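Local atomic coordinates of aspartate--tRNA(Asp/Asn) ligase (Sulfolobus tokodaii, PDB entry 1WYD), a protein that probably attaches aspartate to both tRNA(Asp) and tRNA(Asn), first activating the amino acid with ATP and then transferring it to the tRNA acceptor end. Residues M1-D9 with K17-V25; D234-L242 with L340-Y348. All coordinates share one frame; numbering follows the deposited sequence.

How the contacts relate
Contact 1 and contact 2 lie in different domains, on opposite sides of the chain's centre, with their own centres about 48 Å apart and their nearest atoms about 28 Å apart. Along the chain they come in series: contact 1 closes within the first 25 residues, where the N-terminal arm meets strand 18-31 of the OB-fold domain, and contact 2 opens at residue 234, where helix 235-256 covers strand 343-348 in the class II synthetase domain. They share no strand or helix. Across the homodimer, however, Met1 of one subunit packs on Asp234 and Asp237 of the other, so contacts far apart in one chain are joined between chains.

Contact 1 (M1-D9 with K17-V25); sequences MYRSHFIAD and KEVIWAGWV
The N-terminal arm of the OB-fold domain lies against the first strand of its sheet, the backbones of residues 1-9 and 17-25 coming nearest at Arg3 and Ile20. Ile20 O takes two backbone donors from opposite faces of its carbonyl plane: Ser4 N at 2.9 Å and His5 N at 3.2 Å. The same residue gives its own N-H to the Ser4 hydroxyl, an almost straight bond (Ile20 N to Ser4 OG 3.1 Å, 174°). With chi1 at 76°, Ser4 OG stands between its backbone N and carbonyl carbon and also meets His5 ND1 at 2.6 Å, in the plane of the imidazole. Arg3 bends at chi3 (78°), bringing Arg3 NH2 within 3.0 Å of Ala22 O; the acceptor is near the guanidinium plane, but the donor stands well above the carbonyl plane. A water accepts from Arg3 NE and Ala22 N. Farther along, Ile7 lays its CG1 over the face of the Trp21 indole, 3.6 Å from the centroid of the six-membered ring. Trp21 NE1, buried here, has no hydrogen-bonding partner in the model. Phe6 CE2 lies over one face of the Arg3 guanidinium, toward its rim, while Arg3 NH1 makes a salt bridge with Glu200 of the second subunit, tying the arm to the dimer interface. Strand 18-31 pairs with strands 34-41 and 68-77, and Trp21 reaches into the barrel, packing on Leu39, Val71, Ile85 and Leu87 of the surrounding strands.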
loop_
_atom_site.group_PDB
_atom_site.type_symbol
_atom_site.label_atom_id
_atom_site.label_comp_id
_atom_site.label_asym_id
_atom_site.label_seq_id
_atom_site.Cartn_x
_atom_site.Cartn_y
_atom_site.Cartn_z
ATOM N N MET B 1 1.648 16.672 24.082
ATOM C CA MET B 1 1.848 17.573 22.900
ATOM C C MET B 1 0.966 18.824 23.052
ATOM O O MET B 1 1.335 19.743 23.789
ATOM C CB MET B 1 1.609 16.802 21.595
ATOM C CG MET B 1 1.864 15.266 21.754
ATOM S SD MET B 1 2.363 14.331 20.239
ATOM C CE MET B 1 2.263 12.612 20.854
ATOM N N TYR B 2 -0.195 18.873 22.411
ATOM C CA TYR B 2 -1.001 20.089 22.553
ATOM C C TYR B 2 -2.224 19.862 23.427
ATOM O O TYR B 2 -3.058 20.749 23.609
ATOM C CB TYR B 2 -1.413 20.669 21.176
ATOM C CG TYR B 2 -0.316 21.383 20.418
ATOM C CD1 TYR B 2 -0.182 22.765 20.482
ATOM C CD2 TYR B 2 0.588 20.672 19.631
ATOM C CE1 TYR B 2 0.822 23.431 19.755
ATOM C CE2 TYR B 2 1.591 21.314 18.913
ATOM C CZ TYR B 2 1.702 22.694 18.969
ATOM O OH TYR B 2 2.708 23.326 18.259
ATOM N N ARG B 3 -2.321 18.660 23.955
ATOM C CA ARG B 3 -3.469 18.243 24.723
ATOM C C ARG B 3 -2.992 17.227 25.728
ATOM O O ARG B 3 -1.909 16.687 25.569
ATOM C CB ARG B 3 -4.496 17.578 23.815
ATOM C CG ARG B 3 -3.886 16.677 22.774
ATOM C CD ARG B 3 -4.848 15.750 22.213
ATOM N NE ARG B 3 -5.733 16.373 21.218
ATOM C CZ ARG B 3 -5.626 16.197 19.901
ATOM N NH1 ARG B 3 -4.635 15.463 19.403
ATOM N NH2 ARG B 3 -6.505 16.736 19.086
ATOM N N SER B 4 -3.822 16.961 26.739
ATOM C CA SER B 4 -3.639 15.817 27.625
ATOM C C SER B 4 -4.586 14.702 27.202
ATOM O O SER B 4 -4.213 13.530 27.250
ATOM C CB SER B 4 -3.877 16.200 29.098
ATOM O OG SER B 4 -5.271 16.331 29.377
ATOM N N HIS B 5 -5.810 15.047 26.803
ATOM C CA HIS B 5 -6.778 14.017 26.402
ATOM C C HIS B 5 -7.466 14.330 25.074
ATOM O O HIS B 5 -7.703 15.495 24.726
ATOM C CB HIS B 5 -7.846 13.746 27.501
ATOM C CG HIS B 5 -7.278 13.279 28.816
ATOM N ND1 HIS B 5 -6.544 14.099 29.650
ATOM C CD2 HIS B 5 -7.329 12.073 29.434
ATOM C CE1 HIS B 5 -6.162 13.419 30.714
ATOM N NE2 HIS B 5 -6.627 12.187 30.608
ATOM N N PHE B 6 -7.773 13.279 24.333
ATOM C CA PHE B 6 -8.725 13.356 23.247
ATOM C C PHE B 6 -10.115 13.448 23.841
ATOM O O PHE B 6 -10.372 12.894 24.913
ATOM C CB PHE B 6 -8.639 12.103 22.402
ATOM C CG PHE B 6 -7.469 12.089 21.470
ATOM C CD1 PHE B 6 -6.289 11.419 21.827
ATOM C CD2 PHE B 6 -7.540 12.732 20.232
ATOM C CE1 PHE B 6 -5.185 11.389 20.956
ATOM C CE2 PHE B 6 -6.435 12.718 19.350
ATOM C CZ PHE B 6 -5.257 12.034 19.721
ATOM N N ILE B 7 -11.023 14.121 23.143
ATOM C CA ILE B 7 -12.343 14.394 23.695
ATOM C C ILE B 7 -12.978 13.117 24.239
ATOM O O ILE B 7 -13.442 13.084 25.376
ATOM C CB ILE B 7 -13.242 15.078 22.644
ATOM C CG1 ILE B 7 -12.808 16.543 22.454
ATOM C CG2 ILE B 7 -14.732 14.949 23.000
ATOM C CD1 ILE B 7 -13.028 17.068 21.040
ATOM N N ALA B 8 -12.953 12.072 23.424
ATOM C CA ALA B 8 -13.573 10.793 23.722
ATOM C C ALA B 8 -12.945 10.051 24.931
ATOM O O ALA B 8 -13.562 9.150 25.487
ATOM C CB ALA B 8 -13.543 9.904 22.465
ATOM N N ASP B 9 -11.735 10.445 25.319
ATOM C CA ASP B 9 -11.009 9.874 26.459
ATOM C C ASP B 9 -11.634 10.185 27.835
ATOM O O ASP B 9 -11.342 9.491 28.829
ATOM C CB ASP B 9 -9.592 10.458 26.498
ATOM C CG ASP B 9 -8.682 9.894 25.441
ATOM O OD1 ASP B 9 -7.534 10.376 25.359
ATOM O OD2 ASP B 9 -8.997 8.972 24.675
ATOM N N LYS B 17 -11.963 17.296 37.371
ATOM C CA LYS B 17 -10.574 17.173 36.918
ATOM C C LYS B 17 -10.156 18.159 35.806
ATOM O O LYS B 17 -10.976 18.568 34.984
ATOM C CB LYS B 17 -10.217 15.716 36.569
ATOM C CG LYS B 17 -8.801 15.252 37.009
ATOM C CD LYS B 17 -8.221 16.029 38.225
ATOM C CE LYS B 17 -7.120 17.027 37.793
ATOM N NZ LYS B 17 -6.225 17.474 38.907
ATOM N N GLU B 18 -8.887 18.562 35.817
ATOM C CA GLU B 18 -8.349 19.427 34.766
ATOM C C GLU B 18 -7.863 18.649 33.546
ATOM O O GLU B 18 -7.065 17.718 33.656
ATOM C CB GLU B 18 -7.215 20.315 35.276
ATOM C CG GLU B 18 -6.671 21.207 34.184
ATOM C CD GLU B 18 -5.566 22.089 34.666
ATOM O OE1 GLU B 18 -4.453 21.557 34.895
ATOM O OE2 GLU B 18 -5.801 23.310 34.807
ATOM N N VAL B 19 -8.346 19.056 32.380
ATOM C CA VAL B 19 -8.033 18.374 31.132
ATOM C C VAL B 19 -7.604 19.416 30.103
ATOM O O VAL B 19 -7.998 20.590 30.184
ATOM C CB VAL B 19 -9.248 17.543 30.653
ATOM C CG1 VAL B 19 -9.170 17.239 29.171
ATOM C CG2 VAL B 19 -9.355 16.236 31.447
ATOM N N ILE B 20 -6.760 19.006 29.159
ATOM C CA ILE B 20 -6.449 19.861 28.020
ATOM C C ILE B 20 -6.919 19.202 26.738
ATOM O O ILE B 20 -6.446 18.125 26.375
ATOM C CB ILE B 20 -4.967 20.197 27.952
ATOM C CG1 ILE B 20 -4.455 20.604 29.344
ATOM C CG2 ILE B 20 -4.728 21.279 26.873
ATOM C CD1 ILE B 20 -3.117 21.330 29.345
ATOM N N TRP B 21 -7.885 19.845 26.086
ATOM C CA TRP B 21 -8.340 19.448 24.761
ATOM C C TRP B 21 -7.649 20.285 23.705
ATOM O O TRP B 21 -7.284 21.452 23.974
ATOM C CB TRP B 21 -9.840 19.638 24.629
ATOM C CG TRP B 21 -10.623 18.535 25.224
ATOM C CD1 TRP B 21 -10.141 17.374 25.723
ATOM C CD2 TRP B 21 -12.047 18.482 25.387
ATOM N NE1 TRP B 21 -11.170 16.588 26.178
ATOM C CE2 TRP B 21 -12.351 17.252 26.001
ATOM C CE3 TRP B 21 -13.102 19.360 25.082
ATOM C CZ2 TRP B 21 -13.651 16.872 26.318
ATOM C CZ3 TRP B 21 -14.389 18.986 25.391
ATOM C CH2 TRP B 21 -14.662 17.751 26.003
ATOM N N ALA B 22 -7.454 19.698 22.517
ATOM C CA ALA B 22 -7.069 20.491 21.334
ATOM C C ALA B 22 -7.906 20.110 20.118
ATOM O O ALA B 22 -8.357 18.957 19.984
ATOM C CB ALA B 22 -5.575 20.374 21.026
ATOM N N GLY B 23 -8.129 21.076 19.240
ATOM C CA GLY B 23 -8.882 20.774 18.047
ATOM C C GLY B 23 -9.493 21.957 17.355
ATOM O O GLY B 23 -9.016 23.073 17.481
ATOM N N TRP B 24 -10.564 21.672 16.621
ATOM C CA TRP B 24 -11.238 22.616 15.751
ATOM C C TRP B 24 -12.539 23.127 16.357
ATOM O O TRP B 24 -13.347 22.371 16.907
ATOM C CB TRP B 24 -11.521 21.952 14.395
ATOM C CG TRP B 24 -10.313 21.776 13.525
ATOM C CD1 TRP B 24 -9.790 22.692 12.635
ATOM C CD2 TRP B 24 -9.448 20.645 13.482
ATOM N NE1 TRP B 24 -8.660 22.183 12.033
ATOM C CE2 TRP B 24 -8.416 20.934 12.534
ATOM C CE3 TRP B 24 -9.438 19.398 14.120
ATOM C CZ2 TRP B 24 -7.420 20.019 12.205
ATOM C CZ3 TRP B 24 -8.420 18.490 13.803
ATOM C CH2 TRP B 24 -7.436 18.803 12.854
ATOM N N VAL B 25 -12.723 24.431 16.254
ATOM C CA VAL B 25 -13.992 25.078 16.513
ATOM C C VAL B 25 -15.038 24.598 15.510
ATOM O O VAL B 25 -15.126 25.104 14.388
ATOM C CB VAL B 25 -13.834 26.597 16.437
ATOM C CG1 VAL B 25 -15.197 27.309 16.588
ATOM C CG2 VAL B 25 -12.809 27.081 17.518
HETATM O O HOH W 1 -8.721 16.782 22.212
#

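Contact 2 (D234-L242 with L340-Y348); sequences DYNDVMQLL and LSESFDLIY
Helix 235-242 runs nearly parallel to strand 343-348, their N-to-C directions 20° apart and their axes 9.2 Å at closest approach, the helix packing on the mixed sheet of the class II catalytic domain. At the helix start the Tyr235 ring lies against Glu342, the centre of an inverse gamma turn, whose CB sits over one face, 3.8 Å from the ring centroid. The tyrosine CG stands between the backbone N and carbonyl carbon (chi1 76°), which brings the ring down to this turn; Tyr235 OH hydrogen-bonds Asp321. Asp234, the N-cap, forms a capping box with Asp237: Asp237 N gives to Asp234 OD1 at 3.2 Å, and Asp234 N to Asp237 OD1 in return. One turn on, Met239 CG lies over the Phe344 ring, 3.4 Å from its centroid, and Met239 SD follows at 4.0 Å from that centroid, oblique to the ring, a Met-aromatic contact. Val238 CG2 and Leu242 CD2 approach the same ring obliquely, and Leu242 CD2 also reaches Leu346. The Phe344 side chain lies about 6 Å from that of Ser355, a predicted aspartate and magnesium site. Replacing Tyr235 by an alanine is likely to leave the Asp321 carboxylate without this hydroxyl and to uncover Glu342 CB. The joint is thus largely apolar; at the helix start the like charges of Asp234 OD2 and Glu342 OE1, 4.4 Å apart, are probably eased by Thr358, hydrogen-bonded to Glu342 OE1.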
loop_
_atom_site.group_PDB
_atom_site.type_symbol
_atom_site.label_atom_id
_atom_site.label_comp_id
_atom_site.label_asym_id
_atom_site.label_seq_id
_atom_site.Cartn_x
_atom_site.Cartn_y
_atom_site.Cartn_z
ATOM N N ASP B 234 -6.777 -22.745 -8.140
ATOM C CA ASP B 234 -7.571 -22.311 -9.278
ATOM C C ASP B 234 -8.593 -21.329 -8.789
ATOM O O ASP B 234 -8.517 -20.906 -7.631
ATOM C CB ASP B 234 -8.231 -23.469 -9.997
ATOM C CG ASP B 234 -9.271 -24.209 -9.133
ATOM O OD1 ASP B 234 -9.738 -23.682 -8.095
ATOM O OD2 ASP B 234 -9.666 -25.355 -9.452
ATOM N N TYR B 235 -9.562 -21.002 -9.643
ATOM C CA TYR B 235 -10.506 -19.948 -9.325
ATOM C C TYR B 235 -11.468 -20.277 -8.196
ATOM O O TYR B 235 -11.890 -19.378 -7.468
ATOM C CB TYR B 235 -11.230 -19.438 -10.572
ATOM C CG TYR B 235 -12.328 -20.323 -11.138
ATOM C CD1 TYR B 235 -13.442 -19.748 -11.733
ATOM C CD2 TYR B 235 -12.242 -21.731 -11.105
ATOM C CE1 TYR B 235 -14.445 -20.527 -12.287
ATOM C CE2 TYR B 235 -13.233 -22.529 -11.642
ATOM C CZ TYR B 235 -14.343 -21.911 -12.238
ATOM O OH TYR B 235 -15.346 -22.656 -12.791
ATOM N N ASN B 236 -11.793 -21.552 -8.000
ATOM C CA ASN B 236 -12.614 -21.908 -6.854
ATOM C C ASN B 236 -11.865 -21.652 -5.553
ATOM O O ASN B 236 -12.441 -21.150 -4.587
ATOM C CB ASN B 236 -13.156 -23.338 -6.974
ATOM C CG ASN B 236 -14.083 -23.535 -8.211
ATOM O OD1 ASN B 236 -13.896 -24.458 -8.995
ATOM N ND2 ASN B 236 -15.077 -22.689 -8.357
ATOM N N ASP B 237 -10.560 -21.930 -5.532
ATOM C CA ASP B 237 -9.758 -21.693 -4.318
ATOM C C ASP B 237 -9.713 -20.235 -3.873
ATOM O O ASP B 237 -9.866 -19.928 -2.679
ATOM C CB ASP B 237 -8.324 -22.166 -4.504
ATOM C CG ASP B 237 -8.220 -23.648 -4.643
ATOM O OD1 ASP B 237 -7.531 -24.100 -5.596
ATOM O OD2 ASP B 237 -8.807 -24.431 -3.846
ATOM N N VAL B 238 -9.462 -19.350 -4.844
ATOM C CA VAL B 238 -9.354 -17.932 -4.578
ATOM C C VAL B 238 -10.719 -17.311 -4.246
ATOM O O VAL B 238 -10.831 -16.444 -3.358
ATOM C CB VAL B 238 -8.566 -17.163 -5.710
ATOM C CG1 VAL B 238 -7.128 -17.683 -5.789
ATOM C CG2 VAL B 238 -9.225 -17.274 -7.048
ATOM N N MET B 239 -11.758 -17.773 -4.926
ATOM C CA MET B 239 -13.111 -17.361 -4.542
ATOM C C MET B 239 -13.388 -17.653 -3.049
ATOM O O MET B 239 -13.897 -16.784 -2.328
ATOM C CB MET B 239 -14.170 -17.959 -5.475
ATOM C CG MET B 239 -14.329 -17.185 -6.735
ATOM S SD MET B 239 -15.807 -17.609 -7.676
ATOM C CE MET B 239 -15.292 -19.165 -8.524
ATOM N N GLN B 240 -12.973 -18.824 -2.570
ATOM C CA GLN B 240 -13.061 -19.143 -1.134
ATOM C C GLN B 240 -12.136 -18.335 -0.223
ATOM O O GLN B 240 -12.431 -18.121 0.956
ATOM C CB GLN B 240 -12.754 -20.608 -0.913
ATOM C CG GLN B 240 -13.962 -21.458 -0.952
ATOM C CD GLN B 240 -13.592 -22.920 -0.826
ATOM O OE1 GLN B 240 -12.718 -23.285 -0.012
ATOM N NE2 GLN B 240 -14.223 -23.761 -1.645
ATOM N N LEU B 241 -10.981 -17.940 -0.749
ATOM C CA LEU B 241 -10.096 -17.039 -0.012
ATOM C C LEU B 241 -10.800 -15.687 0.145
ATOM O O LEU B 241 -10.842 -15.113 1.246
ATOM C CB LEU B 241 -8.783 -16.876 -0.775
ATOM C CG LEU B 241 -7.461 -16.502 -0.106
ATOM C CD1 LEU B 241 -6.728 -15.571 -1.057
ATOM C CD2 LEU B 241 -7.596 -15.858 1.257
ATOM N N LEU B 242 -11.366 -15.191 -0.959
ATOM C CA LEU B 242 -11.944 -13.856 -0.983
ATOM C C LEU B 242 -13.147 -13.813 -0.042
ATOM O O LEU B 242 -13.279 -12.888 0.740
ATOM C CB LEU B 242 -12.269 -13.423 -2.428
ATOM C CG LEU B 242 -13.398 -12.468 -2.726
ATOM C CD1 LEU B 242 -12.933 -11.030 -2.569
ATOM C CD2 LEU B 242 -13.852 -12.709 -4.094
ATOM N N LEU B 340 -16.278 -21.705 -22.612
ATOM C CA LEU B 340 -16.380 -21.090 -21.291
ATOM C C LEU B 340 -14.996 -20.884 -20.642
ATOM O O LEU B 340 -13.986 -21.416 -21.108
ATOM C CB LEU B 340 -17.272 -21.945 -20.373
ATOM C CG LEU B 340 -18.770 -22.081 -20.675
ATOM C CD1 LEU B 340 -19.483 -22.857 -19.576
ATOM C CD2 LEU B 340 -19.458 -20.715 -20.917
ATOM N N SER B 341 -14.937 -20.125 -19.554
ATOM C CA SER B 341 -13.652 -19.861 -18.918
ATOM C C SER B 341 -13.733 -19.986 -17.425
ATOM O O SER B 341 -14.792 -19.820 -16.837
ATOM C CB SER B 341 -13.146 -18.483 -19.312
ATOM O OG SER B 341 -14.016 -17.492 -18.814
ATOM N N GLU B 342 -12.609 -20.292 -16.810
ATOM C CA GLU B 342 -12.561 -20.429 -15.371
ATOM C C GLU B 342 -12.408 -19.041 -14.722
ATOM O O GLU B 342 -11.388 -18.716 -14.141
ATOM C CB GLU B 342 -11.458 -21.404 -14.949
ATOM C CG GLU B 342 -11.821 -22.881 -15.118
ATOM C CD GLU B 342 -10.818 -23.864 -14.487
ATOM O OE1 GLU B 342 -10.121 -23.530 -13.483
ATOM O OE2 GLU B 342 -10.726 -24.995 -15.003
ATOM N N SER B 343 -13.464 -18.242 -14.803
ATOM C CA SER B 343 -13.427 -16.873 -14.327
ATOM C C SER B 343 -14.614 -16.563 -13.477
ATOM O O SER B 343 -15.585 -17.303 -13.481
ATOM C CB SER B 343 -13.438 -15.925 -15.505
ATOM O OG SER B 343 -14.527 -16.241 -16.358
ATOM N N PHE B 344 -14.520 -15.454 -12.736
ATOM C CA PHE B 344 -15.636 -14.956 -11.936
ATOM C C PHE B 344 -15.643 -13.446 -11.843
ATOM O O PHE B 344 -14.601 -12.820 -11.856
ATOM C CB PHE B 344 -15.605 -15.567 -10.538
ATOM C CG PHE B 344 -14.503 -15.046 -9.648
ATOM C CD1 PHE B 344 -13.237 -15.609 -9.687
ATOM C CD2 PHE B 344 -14.744 -14.010 -8.758
ATOM C CE1 PHE B 344 -12.213 -15.143 -8.876
ATOM C CE2 PHE B 344 -13.732 -13.536 -7.929
ATOM C CZ PHE B 344 -12.456 -14.110 -7.993
ATOM N N ASP B 345 -16.829 -12.865 -11.749
ATOM C CA ASP B 345 -16.983 -11.524 -11.187
ATOM C C ASP B 345 -17.697 -11.650 -9.849
ATOM O O ASP B 345 -18.569 -12.509 -9.700
ATOM C CB ASP B 345 -17.791 -10.626 -12.119
ATOM C CG ASP B 345 -17.082 -10.379 -13.441
ATOM O OD1 ASP B 345 -16.036 -10.995 -13.672
ATOM O OD2 ASP B 345 -17.504 -9.627 -14.327
ATOM N N LEU B 346 -17.314 -10.825 -8.872
ATOM C CA LEU B 346 -18.145 -10.667 -7.684
ATOM C C LEU B 346 -18.938 -9.384 -7.785
ATOM O O LEU B 346 -18.357 -8.292 -7.859
ATOM C CB LEU B 346 -17.343 -10.683 -6.375
ATOM C CG LEU B 346 -18.194 -10.537 -5.092
ATOM C CD1 LEU B 346 -19.207 -11.732 -4.883
ATOM C CD2 LEU B 346 -17.353 -10.366 -3.871
ATOM N N ILE B 347 -20.266 -9.536 -7.782
ATOM C CA ILE B 347 -21.206 -8.417 -7.785
ATOM C C ILE B 347 -21.803 -8.153 -6.418
ATOM O O ILE B 347 -22.275 -9.094 -5.726
ATOM C CB ILE B 347 -22.366 -8.683 -8.765
ATOM C CG1 ILE B 347 -21.861 -9.299 -10.076
ATOM C CG2 ILE B 347 -23.218 -7.411 -8.968
ATOM C CD1 ILE B 347 -21.097 -8.319 -10.982
ATOM N N TYR B 348 -21.818 -6.877 -6.045
ATOM C CA TYR B 348 -22.669 -6.382 -4.965
ATOM C C TYR B 348 -23.818 -5.537 -5.494
ATOM O O TYR B 348 -23.598 -4.421 -5.977
ATOM C CB TYR B 348 -21.862 -5.556 -3.965
ATOM C CG TYR B 348 -22.730 -4.857 -2.949
ATOM C CD1 TYR B 348 -22.929 -3.483 -2.995
ATOM C CD2 TYR B 348 -23.360 -5.577 -1.939
ATOM C CE1 TYR B 348 -23.724 -2.840 -2.052
ATOM C CE2 TYR B 348 -24.152 -4.938 -1.005
ATOM C CZ TYR B 348 -24.319 -3.569 -1.063
ATOM O OH TYR B 348 -25.117 -2.939 -0.119
#